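Local coordinates for protein 5-formyl-3-hydroxy-2-methylpyridine 4-carboxylate 5-dehydrogenase (Mesorhizobium japonicum MAFF 303099, PDB 4OM8) that oxidises 5-formyl-3-hydroxy-2-methylpyridine-4-carboxylate with NAD(+) in vitamin B6 breakdown and, acting as a dismutase, can also reduce it with NADH to 4-pyridoxate, at residues L238-Y241 with K242-S246; A225-G228 with P229-L233; D32-P35 with A36-E39; D71-G74 with D75-G79; V199-E203 with R204-D208. All coordinates share one frame; numbering follows the deposited sequence. Where two conformers were deposited one is given.

Contact 1: residues L238-Y241 with K242-S246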
loop_
_atom_site.group_PDB
_atom_site.type_symbol
_atom_site.label_atom_id
_atom_site.label_comp_id
_atom_site.label_asym_id
_atom_site.label_seq_id
_atom_site.Cartn_x
_atom_site.Cartn_y
_atom_site.Cartn_z
ATOM N N LEU A 238 -5.454 15.389 10.505
ATOM C CA LEU A 238 -6.062 14.500 11.490
ATOM C C LEU A 238 -7.502 14.920 11.797
ATOM O O LEU A 238 -8.310 14.092 12.249
ATOM C CB LEU A 238 -5.219 14.453 12.769
ATOM C CG LEU A 238 -3.847 13.776 12.644
ATOM C CD1 LEU A 238 -3.074 13.845 13.955
ATOM C CD2 LEU A 238 -4.025 12.339 12.235
ATOM N N ASP A 239 -7.827 16.191 11.543
ATOM C CA ASP A 239 -9.205 16.650 11.657
ATOM C C ASP A 239 -10.082 15.935 10.631
ATOM O O ASP A 239 -11.204 15.522 10.933
ATOM C CB ASP A 239 -9.286 18.181 11.497
ATOM C CG ASP A 239 -8.584 18.701 10.244
ATOM O OD1 ASP A 239 -7.616 18.079 9.760
ATOM O OD2 ASP A 239 -8.987 19.781 9.754
ATOM N N ILE A 240 -9.553 15.767 9.424
ATOM C CA ILE A 240 -10.281 15.064 8.377
ATOM C C ILE A 240 -10.413 13.580 8.723
ATOM O O ILE A 240 -11.497 12.990 8.626
ATOM C CB ILE A 240 -9.584 15.232 7.022
ATOM C CG1 ILE A 240 -9.545 16.718 6.622
ATOM C CG2 ILE A 240 -10.263 14.364 5.963
ATOM C CD1 ILE A 240 -10.881 17.408 6.658
ATOM N N TYR A 241 -9.312 12.982 9.158
ATOM C CA TYR A 241 -9.350 11.576 9.549
ATOM C C TYR A 241 -10.345 11.353 10.687
ATOM O O TYR A 241 -11.072 10.373 10.676
ATOM C CB TYR A 241 -7.965 11.074 9.952
ATOM C CG TYR A 241 -7.962 9.591 10.253
ATOM C CD1 TYR A 241 -8.325 8.656 9.276
ATOM C CD2 TYR A 241 -7.625 9.123 11.514
ATOM C CE1 TYR A 241 -8.333 7.288 9.560
ATOM C CE2 TYR A 241 -7.639 7.767 11.812
ATOM C CZ TYR A 241 -7.984 6.859 10.834
ATOM O OH TYR A 241 -7.998 5.518 11.158
ATOM N N LYS A 242 -10.377 12.257 11.665
ATOM C CA LYS A 242 -11.391 12.180 12.720
ATOM C C LYS A 242 -12.817 12.210 12.141
ATOM O O LYS A 242 -13.628 11.328 12.429
ATOM C CB LYS A 242 -11.196 13.323 13.724
ATOM C CG LYS A 242 -12.321 13.499 14.747
ATOM C CD LYS A 242 -11.987 14.649 15.694
ATOM C CE LYS A 242 -13.162 14.981 16.610
ATOM N NZ LYS A 242 -12.784 16.071 17.579
ATOM N N SER A 243 -13.111 13.214 11.325
ATOM C CA SER A 243 -14.452 13.372 10.767
ATOM C C SER A 243 -14.888 12.156 9.977
ATOM O O SER A 243 -16.005 11.666 10.141
ATOM C CB SER A 243 -14.509 14.605 9.866
ATOM O OG SER A 243 -14.231 15.780 10.599
ATOM N N VAL A 244 -14.006 11.667 9.113
ATOM C CA VAL A 244 -14.374 10.547 8.254
ATOM C C VAL A 244 -14.422 9.233 9.021
ATOM O O VAL A 244 -15.380 8.465 8.888
ATOM C CB VAL A 244 -13.411 10.415 7.074
ATOM C CG1 VAL A 244 -13.764 9.201 6.229
ATOM C CG2 VAL A 244 -13.479 11.680 6.229
ATOM N N SER A 245 -13.405 8.971 9.839
ATOM C CA SER A 245 -13.354 7.694 10.547
ATOM C C SER A 245 -14.510 7.577 11.534
ATOM O O SER A 245 -14.925 6.464 11.860
ATOM C CB SER A 245 -12.009 7.500 11.258
ATOM O OG SER A 245 -11.867 8.356 12.378
ATOM N N SER A 246 -15.051 8.711 11.978
ATOM C CA SER A 246 -16.170 8.713 12.920
ATOM C C SER A 246 -17.391 7.957 12.391
ATOM O O SER A 246 -18.167 7.402 13.170
ATOM C CB SER A 246 -16.563 10.152 13.293
ATOM O OG SER A 246 -17.186 10.857 12.226
#
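The phenol ring of Tyr241 receives Ser245 CB on one face: the methylene carbon lies 4.2 Å from the ring centroid and 15° off the normal, displaced toward the rim beside CE1 and CZ, a CH-pi contact one helical turn along. Tyr192 of the second subunit also meets this ring, the two planes inclined at about 35°, and Leu233 of the preceding helix packs against it. Tyr241 CG stands anti to its backbone N (chi1 -175°), which lays the ring along the helix toward the next turn and over Ser245.

Polar and apolar contacts share this turn. Tyr241 O accepts twice from Ser245, from its N at 2.8 Å and from its OG, the two donors arriving on opposite faces of the carbonyl plane. The OG reaches back because it sits between the backbone N and the carbonyl carbon (chi1 71°). On another side of the helix Ile240 CG2 meets Val244 CG2 at 4.2 Å, the side chains crossing at a slant, while Val244 N binds Ile240 O. The carboxylate of Asp239 forms a salt bridge with Lys274 of the second subunit.

The chemistry is that of a helix at the dimer interface: the hydroxyl of buried Ser245 is satisfied by a carbonyl of its own helix, while its methylene lies over the Tyr241 ring.

Contact 2: residues A225-G228 with P229-L233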
loop_
_atom_site.group_PDB
_atom_site.type_symbol
_atom_site.label_atom_id
_atom_site.label_comp_id
_atom_site.label_asym_id
_atom_site.label_seq_id
_atom_site.Cartn_x
_atom_site.Cartn_y
_atom_site.Cartn_z
ATOM N N ALA A 225 3.765 3.697 -0.469
ATOM C CA ALA A 225 5.188 3.418 -0.717
ATOM C C ALA A 225 6.053 4.666 -0.496
ATOM O O ALA A 225 7.183 4.577 -0.003
ATOM C CB ALA A 225 5.385 2.881 -2.132
ATOM N N VAL A 226 5.521 5.819 -0.889
ATOM C CA VAL A 226 6.224 7.093 -0.756
ATOM C C VAL A 226 5.949 7.769 0.588
ATOM O O VAL A 226 6.825 8.417 1.168
ATOM C CB VAL A 226 5.810 8.036 -1.905
ATOM C CG1 VAL A 226 6.482 9.385 -1.773
ATOM C CG2 VAL A 226 6.159 7.401 -3.254
ATOM N N ILE A 227 4.723 7.613 1.077
ATOM C CA ILE A 227 4.258 8.289 2.278
ATOM C C ILE A 227 3.593 7.285 3.221
ATOM O O ILE A 227 2.498 6.832 2.936
ATOM C CB ILE A 227 3.234 9.393 1.935
ATOM C CG1 ILE A 227 3.786 10.342 0.864
ATOM C CG2 ILE A 227 2.855 10.169 3.199
ATOM C CD1 ILE A 227 2.699 11.047 0.068
ATOM N N GLY A 228 4.237 6.955 4.338
ATOM C CA GLY A 228 3.671 5.985 5.267
ATOM C C GLY A 228 2.366 6.451 5.887
ATOM O O GLY A 228 2.065 7.642 5.872
ATOM N N PRO A 229 1.579 5.506 6.436
ATOM C CA PRO A 229 0.245 5.853 6.955
ATOM C C PRO A 229 0.205 6.996 7.986
ATOM O O PRO A 229 -0.719 7.807 7.916
ATOM C CB PRO A 229 -0.229 4.548 7.613
ATOM C CG PRO A 229 0.570 3.460 6.978
ATOM C CD PRO A 229 1.890 4.068 6.574
ATOM N N MET A 230 1.139 7.054 8.928
ATOM C CA MET A 230 1.086 8.117 9.931
ATOM C C MET A 230 1.390 9.457 9.257
ATOM O O MET A 230 0.707 10.459 9.490
ATOM C CB MET A 230 2.057 7.826 11.081
ATOM C CG MET A 230 1.737 6.539 11.860
ATOM S SD MET A 230 0.081 6.538 12.620
ATOM C CE MET A 230 -0.787 5.468 11.501
ATOM N N ALA A 231 2.403 9.461 8.397
ATOM C CA ALA A 231 2.718 10.639 7.576
ATOM C C ALA A 231 1.561 11.040 6.679
ATOM O O ALA A 231 1.330 12.230 6.454
ATOM C CB ALA A 231 3.977 10.375 6.734
ATOM N N LEU A 232 0.826 10.060 6.170
ATOM C CA LEU A 232 -0.296 10.334 5.288
ATOM C C LEU A 232 -1.448 10.979 6.066
ATOM O O LEU A 232 -2.102 11.897 5.564
ATOM C CB LEU A 232 -0.771 9.046 4.598
ATOM C CG LEU A 232 -1.834 9.246 3.517
ATOM C CD1 LEU A 232 -1.243 10.003 2.338
ATOM C CD2 LEU A 232 -2.446 7.927 3.054
ATOM N N LEU A 233 -1.712 10.487 7.276
ATOM C CA LEU A 233 -2.674 11.136 8.162
ATOM C C LEU A 233 -2.310 12.607 8.365
ATOM O O LEU A 233 -3.185 13.477 8.317
ATOM C CB LEU A 233 -2.744 10.418 9.513
ATOM C CG LEU A 233 -3.390 9.031 9.486
ATOM C CD1 LEU A 233 -3.346 8.395 10.870
ATOM C CD2 LEU A 233 -4.833 9.093 8.965
#
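Ile227 meets the helix that follows through one methyl group, CG2, which lies 3.7 Å from Ala231 CB and 4.0 Å from Leu232 CB. The methyl thus fits over the first turn where two successive residues present their beta carbons, and it also approaches Leu232 N at 3.6 Å. This branch is anti to the backbone N of Ile227, while CG1, with chi1 at -52°, is turned to the other side of the beta carbon.

The next shell is the backbone that brings the methyl there. Ile227 is extended, and Gly228 after it takes the N-cap position. Gly228 O accepts from Leu232 N at 2.7 Å, with the donor almost in line with the carbonyl bond although the N-H itself is bent to 143°. Pro229 opens the helix at a place where the lack of a backbone N-H breaks no helical bond, since first-turn amides have no earlier carbonyl of the helix to bind. The amides of Met230 and Ala231 are instead taken by the two carboxylate oxygens of Asp213 of the second subunit, so an aspartate from across the dimer binds the first turn of this helix.

Farther out, Pro229 and Leu232 lean on Ile224 near the end of helix 209-226, Ala225 and Val226 touch Leu305 of helix 284-305, and Leu233 packs on helix 238-251; the turn is a buried junction between consecutive helices of the C-terminal domain.

Contact 3: residues D32-P35 with A36-E39. With NAD (nicotinamide-adenine-dinucleotide), chain C.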
loop_
_atom_site.group_PDB
_atom_site.type_symbol
_atom_site.label_atom_id
_atom_site.label_comp_id
_atom_site.label_asym_id
_atom_site.label_seq_id
_atom_site.Cartn_x
_atom_site.Cartn_y
_atom_site.Cartn_z
ATOM N N ASP A 32 19.499 -27.326 4.708
ATOM C CA ASP A 32 18.117 -27.743 4.507
ATOM C C ASP A 32 18.093 -29.260 4.581
ATOM O O ASP A 32 19.049 -29.911 4.155
ATOM C CB ASP A 32 17.574 -27.248 3.159
ATOM C CG ASP A 32 16.049 -27.314 3.072
ATOM O OD1 ASP A 32 15.483 -28.427 3.128
ATOM O OD2 ASP A 32 15.418 -26.237 2.927
ATOM N N VAL A 33 17.004 -29.814 5.109
ATOM C CA VAL A 33 16.844 -31.255 5.259
ATOM C C VAL A 33 16.626 -31.960 3.908
ATOM O O VAL A 33 16.831 -33.173 3.795
ATOM C CB VAL A 33 15.660 -31.559 6.214
ATOM C CG1 VAL A 33 14.336 -31.274 5.518
ATOM C CG2 VAL A 33 15.716 -33.002 6.731
ATOM N N ALA A 34 16.224 -31.203 2.890
ATOM C CA ALA A 34 15.862 -31.788 1.599
ATOM C C ALA A 34 16.889 -31.458 0.534
ATOM O O ALA A 34 17.076 -30.295 0.204
ATOM C CB ALA A 34 14.482 -31.297 1.159
ATOM N N PRO A 35 17.568 -32.482 -0.005
ATOM C CA PRO A 35 18.554 -32.237 -1.068
ATOM C C PRO A 35 17.995 -31.441 -2.248
ATOM O O PRO A 35 18.689 -30.561 -2.771
ATOM C CB PRO A 35 18.956 -33.655 -1.497
ATOM C CG PRO A 35 18.800 -34.458 -0.247
ATOM C CD PRO A 35 17.579 -33.887 0.445
ATOM N N ALA A 36 16.763 -31.730 -2.659
ATOM C CA ALA A 36 16.136 -31.000 -3.754
ATOM C C ALA A 36 16.058 -29.500 -3.453
ATOM O O ALA A 36 16.178 -28.668 -4.356
ATOM C CB ALA A 36 14.751 -31.557 -4.036
ATOM N N ALA A 37 15.854 -29.161 -2.185
ATOM C CA ALA A 37 15.791 -27.763 -1.767
ATOM C C ALA A 37 17.145 -27.070 -1.858
ATOM O O ALA A 37 17.233 -25.903 -2.257
ATOM C CB ALA A 37 15.251 -27.669 -0.355
ATOM N N ILE A 38 18.201 -27.779 -1.474
ATOM C CA ILE A 38 19.539 -27.209 -1.519
ATOM C C ILE A 38 19.920 -26.918 -2.968
ATOM O O ILE A 38 20.466 -25.859 -3.269
ATOM C CB ILE A 38 20.567 -28.136 -0.855
ATOM C CG1 ILE A 38 20.281 -28.207 0.646
ATOM C CG2 ILE A 38 21.987 -27.625 -1.101
ATOM C CD1 ILE A 38 21.317 -28.967 1.462
ATOM N N GLU A 39 19.593 -27.835 -3.873
ATOM C CA GLU A 39 19.889 -27.669 -5.298
ATOM C C GLU A 39 19.139 -26.479 -5.895
ATOM O O GLU A 39 19.694 -25.687 -6.657
ATOM C CB GLU A 39 19.529 -28.940 -6.072
ATOM C CG GLU A 39 20.276 -30.184 -5.616
ATOM C CD GLU A 39 19.693 -31.460 -6.195
ATOM O OE1 GLU A 39 18.952 -31.377 -7.200
ATOM O OE2 GLU A 39 19.966 -32.543 -5.634
HETATM P PA NAD C . 9.200 -22.976 2.331
HETATM O O1A NAD C . 8.150 -24.058 2.517
HETATM O O2A NAD C . 9.408 -22.333 0.969
HETATM O O5B NAD C . 10.611 -23.580 2.815
HETATM C C5B NAD C . 10.739 -24.351 4.010
HETATM C C4B NAD C . 12.044 -25.128 3.919
HETATM O O4B NAD C . 12.327 -25.733 5.182
HETATM C C3B NAD C . 11.949 -26.249 2.884
HETATM O O3B NAD C . 13.000 -26.122 1.918
HETATM C C2B NAD C . 12.083 -27.520 3.714
HETATM O O2B NAD C . 12.743 -28.604 3.043
HETATM C C1B NAD C . 12.886 -27.025 4.900
HETATM N N9A NAD C . 12.812 -27.847 6.121
HETATM C C8A NAD C . 11.764 -28.544 6.591
HETATM N N7A NAD C . 12.081 -29.152 7.761
HETATM C C5A NAD C . 13.354 -28.837 8.053
HETATM C C6A NAD C . 14.312 -29.141 9.131
HETATM N N6A NAD C . 13.966 -29.929 10.179
HETATM N N1A NAD C . 15.549 -28.607 9.038
HETATM C C2A NAD C . 15.914 -27.826 8.007
HETATM N N3A NAD C . 15.095 -27.510 6.992
HETATM C C4A NAD C . 13.830 -27.983 6.963
HETATM O O3 NAD C . 8.936 -21.884 3.487
HETATM P PN NAD C . 9.223 -20.302 3.402
HETATM O O1N NAD C . 8.130 -19.634 2.589
HETATM O O2N NAD C . 10.664 -20.012 3.052
HETATM O O5D NAD C . 8.995 -19.870 4.929
HETATM C C5D NAD C . 9.854 -20.330 5.980
HETATM C C4D NAD C . 9.451 -19.600 7.256
HETATM O O4D NAD C . 9.503 -18.202 6.988
HETATM C C3D NAD C . 8.019 -19.894 7.673
HETATM O O3D NAD C . 7.962 -19.775 9.098
HETATM C C2D NAD C . 7.217 -18.758 7.067
HETATM O O2D NAD C . 6.043 -18.458 7.829
HETATM C C1D NAD C . 8.207 -17.609 7.151
HETATM N N1N NAD C . 8.019 -16.550 6.147
HETATM C C2N NAD C . 7.548 -16.799 4.908
HETATM C C3N NAD C . 7.412 -15.752 3.991
HETATM C C7N NAD C . 6.859 -15.952 2.605
HETATM O O7N NAD C . 6.957 -17.020 2.018
HETATM N N7N NAD C . 6.235 -14.914 2.051
HETATM C C4N NAD C . 7.770 -14.461 4.362
HETATM C C5N NAD C . 8.263 -14.241 5.640
HETATM C C6N NAD C . 8.386 -15.314 6.512
#
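Ala36 CB lies against Pro35 C at 3.7 Å, in the first turn of helix 35-54, and Ala37 follows, whose methyl is the centre of the contact. Ala37 CB lies 3.5 Å from Asp32 CG and 4.0 Å from Ala34 CB. Its N makes a weak bond to Ala34 O, the N-cap carbonyl, which Ile38 N engages more squarely at 3.2 Å and in the carbonyl plane. Ile38 folds back over the loop, CG1 against Asp32 CB at 3.8 Å and CD1 near Asp32 O. Glu39 N then continues the helix by bonding to Pro35 O.

The carboxylate holds the adenosine ribose of NAD. Asp32 OD1 accepts from O2B at 2.7 Å and OD2 from O3B at 2.6 Å. OD1 also takes Ala34 N through its anti lone pair, closing an Asx turn, and OD2 receives Leu10 N of the glycine-rich loop. Asp32 CG is anti to the backbone N (chi1 -164°), which carries the group toward both helix and cofactor. An asparagine in its place would probably set an NH2 against both a ribose hydroxyl and a backbone N-H, leaving them short of an acceptor.

Four bonds hold the carboxylate in place, and an acidic residue after the second strand of a Rossmann fold, gripping the ribose diol, is the classical signature of NAD recognition; a 2'-phosphate would probably be repelled by its charge.

Contact 4: residues D71-G74 with D75-G79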
loop_
_atom_site.group_PDB
_atom_site.type_symbol
_atom_site.label_atom_id
_atom_site.label_comp_id
_atom_site.label_asym_id
_atom_site.label_seq_id
_atom_site.Cartn_x
_atom_site.Cartn_y
_atom_site.Cartn_z
ATOM N N ASP A 71 24.659 -30.083 3.913
ATOM C CA ASP A 71 23.613 -31.042 4.275
ATOM C C ASP A 71 23.834 -31.614 5.679
ATOM O O ASP A 71 23.211 -32.613 6.069
ATOM C CB ASP A 71 23.539 -32.179 3.240
ATOM C CG ASP A 71 24.736 -33.121 3.311
ATOM O OD1 ASP A 71 25.817 -32.699 3.779
ATOM O OD2 ASP A 71 24.598 -34.291 2.885
ATOM N N ASP A 72 24.720 -30.975 6.441
ATOM C CA ASP A 72 25.024 -31.403 7.800
ATOM C C ASP A 72 24.732 -30.260 8.757
ATOM O O ASP A 72 25.397 -29.230 8.713
ATOM C CB ASP A 72 26.488 -31.843 7.914
ATOM C CG ASP A 72 26.795 -32.475 9.246
ATOM O OD1 ASP A 72 26.939 -31.731 10.236
ATOM O OD2 ASP A 72 26.872 -33.720 9.312
ATOM N N ILE A 73 23.721 -30.421 9.607
ATOM C CA ILE A 73 23.308 -29.280 10.428
ATOM C C ILE A 73 24.374 -28.915 11.478
ATOM O O ILE A 73 24.510 -27.742 11.833
ATOM C CB ILE A 73 21.936 -29.541 11.087
ATOM C CG1 ILE A 73 21.342 -28.228 11.622
ATOM C CG2 ILE A 73 22.038 -30.617 12.158
ATOM C CD1 ILE A 73 19.883 -28.343 12.007
ATOM N N GLY A 74 25.154 -29.890 11.940
ATOM C CA GLY A 74 26.235 -29.609 12.879
ATOM C C GLY A 74 27.283 -28.714 12.236
ATOM O O GLY A 74 27.806 -27.781 12.858
ATOM N N ASP A 75 27.591 -29.003 10.979
ATOM C CA ASP A 75 28.481 -28.177 10.183
ATOM C C ASP A 75 27.900 -26.756 10.095
ATOM O O ASP A 75 28.574 -25.775 10.410
ATOM C CB ASP A 75 28.661 -28.827 8.807
ATOM C CG ASP A 75 29.451 -27.984 7.836
ATOM O OD1 ASP A 75 30.146 -27.045 8.258
ATOM O OD2 ASP A 75 29.392 -28.297 6.626
ATOM N N ALA A 76 26.627 -26.654 9.728
ATOM C CA ALA A 76 26.010 -25.342 9.554
ATOM C C ALA A 76 26.045 -24.470 10.800
ATOM O O ALA A 76 26.389 -23.293 10.719
ATOM C CB ALA A 76 24.566 -25.497 9.084
ATOM N N VAL A 77 25.679 -25.019 11.956
ATOM C CA VAL A 77 25.554 -24.143 13.127
ATOM C C VAL A 77 26.841 -24.031 13.941
ATOM O O VAL A 77 26.876 -23.291 14.921
ATOM C CB VAL A 77 24.392 -24.586 14.074
ATOM C CG1 VAL A 77 23.078 -24.668 13.302
ATOM C CG2 VAL A 77 24.690 -25.911 14.785
ATOM N N SER A 78 27.893 -24.732 13.527
ATOM C CA SER A 78 29.162 -24.691 14.260
ATOM C C SER A 78 29.680 -23.262 14.389
ATOM O O SER A 78 29.865 -22.566 13.391
ATOM C CB SER A 78 30.207 -25.575 13.565
ATOM O OG SER A 78 31.425 -25.583 14.296
ATOM N N GLY A 79 29.887 -22.812 15.626
ATOM C CA GLY A 79 30.415 -21.482 15.873
ATOM C C GLY A 79 29.466 -20.350 15.512
ATOM O O GLY A 79 29.880 -19.192 15.437
#
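Asp72 reaches forward to the backbone of Asp75, a side-chain cap on the short helix 73-77. Among the hydrogen bonds this one stands out: Asp72 OD1 accepts from Asp75 N at 2.9 Å through its anti lone pair, with an N-H angle of 157°. The carboxylate gets there because CG is anti to the backbone N (chi1 -172°). The backbone of the same residue works in parallel, Asp72 O taking Ala76 N at 3.0 Å in the carbonyl plane. One step on, Val77 N binds Ile73 O at 3.0 Å, and the last bond, Ser78 N to Gly74 O, is weak as the chain turns away.

Charged groups form a second set. The carboxylates of Asp72 and Asp75 have planes 45° apart and keep their oxygens separate, OD1 of Asp72 lying 5.6 Å from OD2 of Asp75. Asp75 has mates of its own in Arg68, by a salt bridge, and Thr70, by a hydrogen bond, which probably ease the nearness of like charges.

Apolar contacts make up the third. Ile73 CG1 and Val77 CG1 meet at 4.3 Å on the inward side, where Ile73 packs on Tyr31 and Ile8 of the sheet and both side chains touch Ile101 of helix 91-102.

The aspartate-capped helix, short and with one face packed on the sheet, joins strand 66-70 to strand 82-85, a beta-alpha-beta crossover of a Rossmann-type NAD domain.

Contact 5: residues V199-E203 with R204-D208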
loop_
_atom_site.group_PDB
_atom_site.type_symbol
_atom_site.label_atom_id
_atom_site.label_comp_id
_atom_site.label_asym_id
_atom_site.label_seq_id
_atom_site.Cartn_x
_atom_site.Cartn_y
_atom_site.Cartn_z
ATOM N N VAL A 199 -11.181 -8.083 0.099
ATOM C CA VAL A 199 -11.863 -9.334 -0.206
ATOM C C VAL A 199 -13.377 -9.159 -0.014
ATOM O O VAL A 199 -14.166 -9.626 -0.833
ATOM C CB VAL A 199 -11.327 -10.475 0.672
ATOM C CG1 VAL A 199 -12.283 -11.692 0.660
ATOM C CG2 VAL A 199 -9.919 -10.865 0.201
ATOM N N ASP A 200 -13.779 -8.469 1.055
ATOM C CA ASP A 200 -15.207 -8.260 1.306
ATOM C C ASP A 200 -15.871 -7.498 0.158
ATOM O O ASP A 200 -16.963 -7.852 -0.292
ATOM C CB ASP A 200 -15.432 -7.516 2.627
ATOM C CG ASP A 200 -16.870 -7.635 3.107
ATOM O OD1 ASP A 200 -17.352 -8.784 3.250
ATOM O OD2 ASP A 200 -17.524 -6.594 3.316
ATOM N N LEU A 201 -15.188 -6.489 -0.364
ATOM C CA LEU A 201 -15.780 -5.682 -1.414
ATOM C C LEU A 201 -15.922 -6.462 -2.721
ATOM O O LEU A 201 -16.917 -6.300 -3.451
ATOM C CB LEU A 201 -14.947 -4.416 -1.626
ATOM C CG LEU A 201 -15.007 -3.448 -0.436
ATOM C CD1 LEU A 201 -13.938 -2.380 -0.551
ATOM C CD2 LEU A 201 -16.374 -2.804 -0.331
ATOM N N VAL A 202 -14.941 -7.308 -3.027
ATOM C CA VAL A 202 -15.006 -8.145 -4.222
ATOM C C VAL A 202 -16.119 -9.169 -4.041
ATOM O O VAL A 202 -16.973 -9.350 -4.908
ATOM C CB VAL A 202 -13.668 -8.838 -4.491
ATOM C CG1 VAL A 202 -13.819 -9.931 -5.553
ATOM C CG2 VAL A 202 -12.614 -7.799 -4.900
ATOM N N GLU A 203 -16.126 -9.799 -2.876
ATOM C CA GLU A 203 -17.083 -10.855 -2.559
ATOM C C GLU A 203 -18.535 -10.404 -2.655
ATOM O O GLU A 203 -19.387 -11.156 -3.140
ATOM C CB GLU A 203 -16.771 -11.372 -1.159
ATOM C CG GLU A 203 -17.655 -12.435 -0.622
ATOM C CD GLU A 203 -17.083 -12.970 0.664
ATOM O OE1 GLU A 203 -17.324 -12.363 1.723
ATOM O OE2 GLU A 203 -16.350 -13.961 0.599
ATOM N N ARG A 204 -18.829 -9.177 -2.228
ATOM C CA ARG A 204 -20.219 -8.735 -2.242
ATOM C C ARG A 204 -20.560 -7.896 -3.472
ATOM O O ARG A 204 -21.595 -7.232 -3.516
ATOM C CB ARG A 204 -20.561 -7.984 -0.962
ATOM C CG ARG A 204 -19.852 -6.688 -0.714
ATOM C CD ARG A 204 -20.010 -6.391 0.776
ATOM N NE ARG A 204 -19.456 -5.117 1.222
ATOM C CZ ARG A 204 -20.165 -3.999 1.368
ATOM N NH1 ARG A 204 -21.454 -3.987 1.074
ATOM N NH2 ARG A 204 -19.580 -2.889 1.806
ATOM N N GLY A 205 -19.695 -7.959 -4.476
ATOM C CA GLY A 205 -20.012 -7.417 -5.789
ATOM C C GLY A 205 -19.906 -5.910 -5.934
ATOM O O GLY A 205 -20.541 -5.321 -6.814
ATOM N N VAL A 206 -19.106 -5.280 -5.083
ATOM C CA VAL A 206 -18.905 -3.840 -5.193
ATOM C C VAL A 206 -17.952 -3.536 -6.344
ATOM O O VAL A 206 -18.050 -2.487 -6.963
ATOM C CB VAL A 206 -18.386 -3.243 -3.859
ATOM C CG1 VAL A 206 -18.118 -1.738 -3.983
ATOM C CG2 VAL A 206 -19.397 -3.524 -2.730
ATOM N N ILE A 207 -17.046 -4.460 -6.656
ATOM C CA ILE A 207 -16.008 -4.169 -7.649
ATOM C C ILE A 207 -15.385 -5.473 -8.151
ATOM O O ILE A 207 -15.222 -6.419 -7.371
ATOM C CB ILE A 207 -14.933 -3.218 -7.041
ATOM C CG1 ILE A 207 -13.932 -2.746 -8.091
ATOM C CG2 ILE A 207 -14.207 -3.872 -5.840
ATOM C CD1 ILE A 207 -13.027 -1.606 -7.573
ATOM N N ASP A 208 -15.083 -5.536 -9.449
ATOM C CA ASP A 208 -14.416 -6.710 -10.032
ATOM C C ASP A 208 -12.992 -6.805 -9.486
ATOM O O ASP A 208 -12.393 -5.783 -9.162
ATOM C CB ASP A 208 -14.412 -6.635 -11.566
ATOM C CG ASP A 208 -15.794 -6.849 -12.169
ATOM O OD1 ASP A 208 -16.656 -7.446 -11.497
ATOM O OD2 ASP A 208 -16.017 -6.402 -13.313
HETATM O O HOH W 1 -17.058 -3.978 2.928
HETATM O O HOH W 2 -16.852 -8.880 -7.607
#
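Leu201 and Val206 are joined where helix 187-203 ends, Val206 N binding Leu201 O at 2.9 Å almost in line with the carbonyl. Inside that loop Gly205 N bonds to Val202 O at 3.1 Å from well above the carbonyl plane, and Arg204 N to Asp200 O continues the helical pattern. The chain turns at Gly205, whose positive phi (78°) a residue without a side chain takes up readily. A water held at 2.7 Å from Val202 O also donates to Ile207 O, tying the loop back to the helix.

Of the side chains, Asp200 OD2 pairs with Arg204 NE at 3.2 Å, the carboxylate and guanidinium planes 34° apart. A second water completes the link, donating to Asp200 OD2 and accepting from Arg204 NH2. Arg204 folds back over the last turn because its CG lies between the backbone N and the carbonyl carbon (chi1 65°). Val206 CG2 sits over the centre of one guanidinium face, 4.1 Å above the plane, and meets Leu201 CD2 at 3.9 Å. Cutting Arg204 back to an alanine is likely to leave Asp200 without its charged mate and Val206 CG2 without the guanidinium face it meets.

The dimer partner reaches this turn, Lys180 of the second subunit binding Arg204 O. The paired bonds around a glycine of positive phi are a Schellman motif, with the hydrophobic Leu201-Val206 contact that commonly accompanies it.

Along the chain the order is contact 3, contact 4, contact 5, contact 2, contact 1. The first two belong to the NAD-binding domain, where they follow neighbouring strands 27-31 and 66-70, the latter at the sheet's edge; their centres are 14 Å apart and Ile38 CD1 touches Asp71 CA at 4.2 Å. The other three lie in the helical C-terminal domain and all reach the second subunit. Contacts 1 and 2 lie on consecutive helices, 238-251 and 229-236, which touch through Leu233, while contact 5 is about 25 and 26 Å from them, between centres. Contacts 1 and 3 are 52 Å apart, centre to centre: the contacts at the cofactor and those at the dimer interface fall in different domains of the chain.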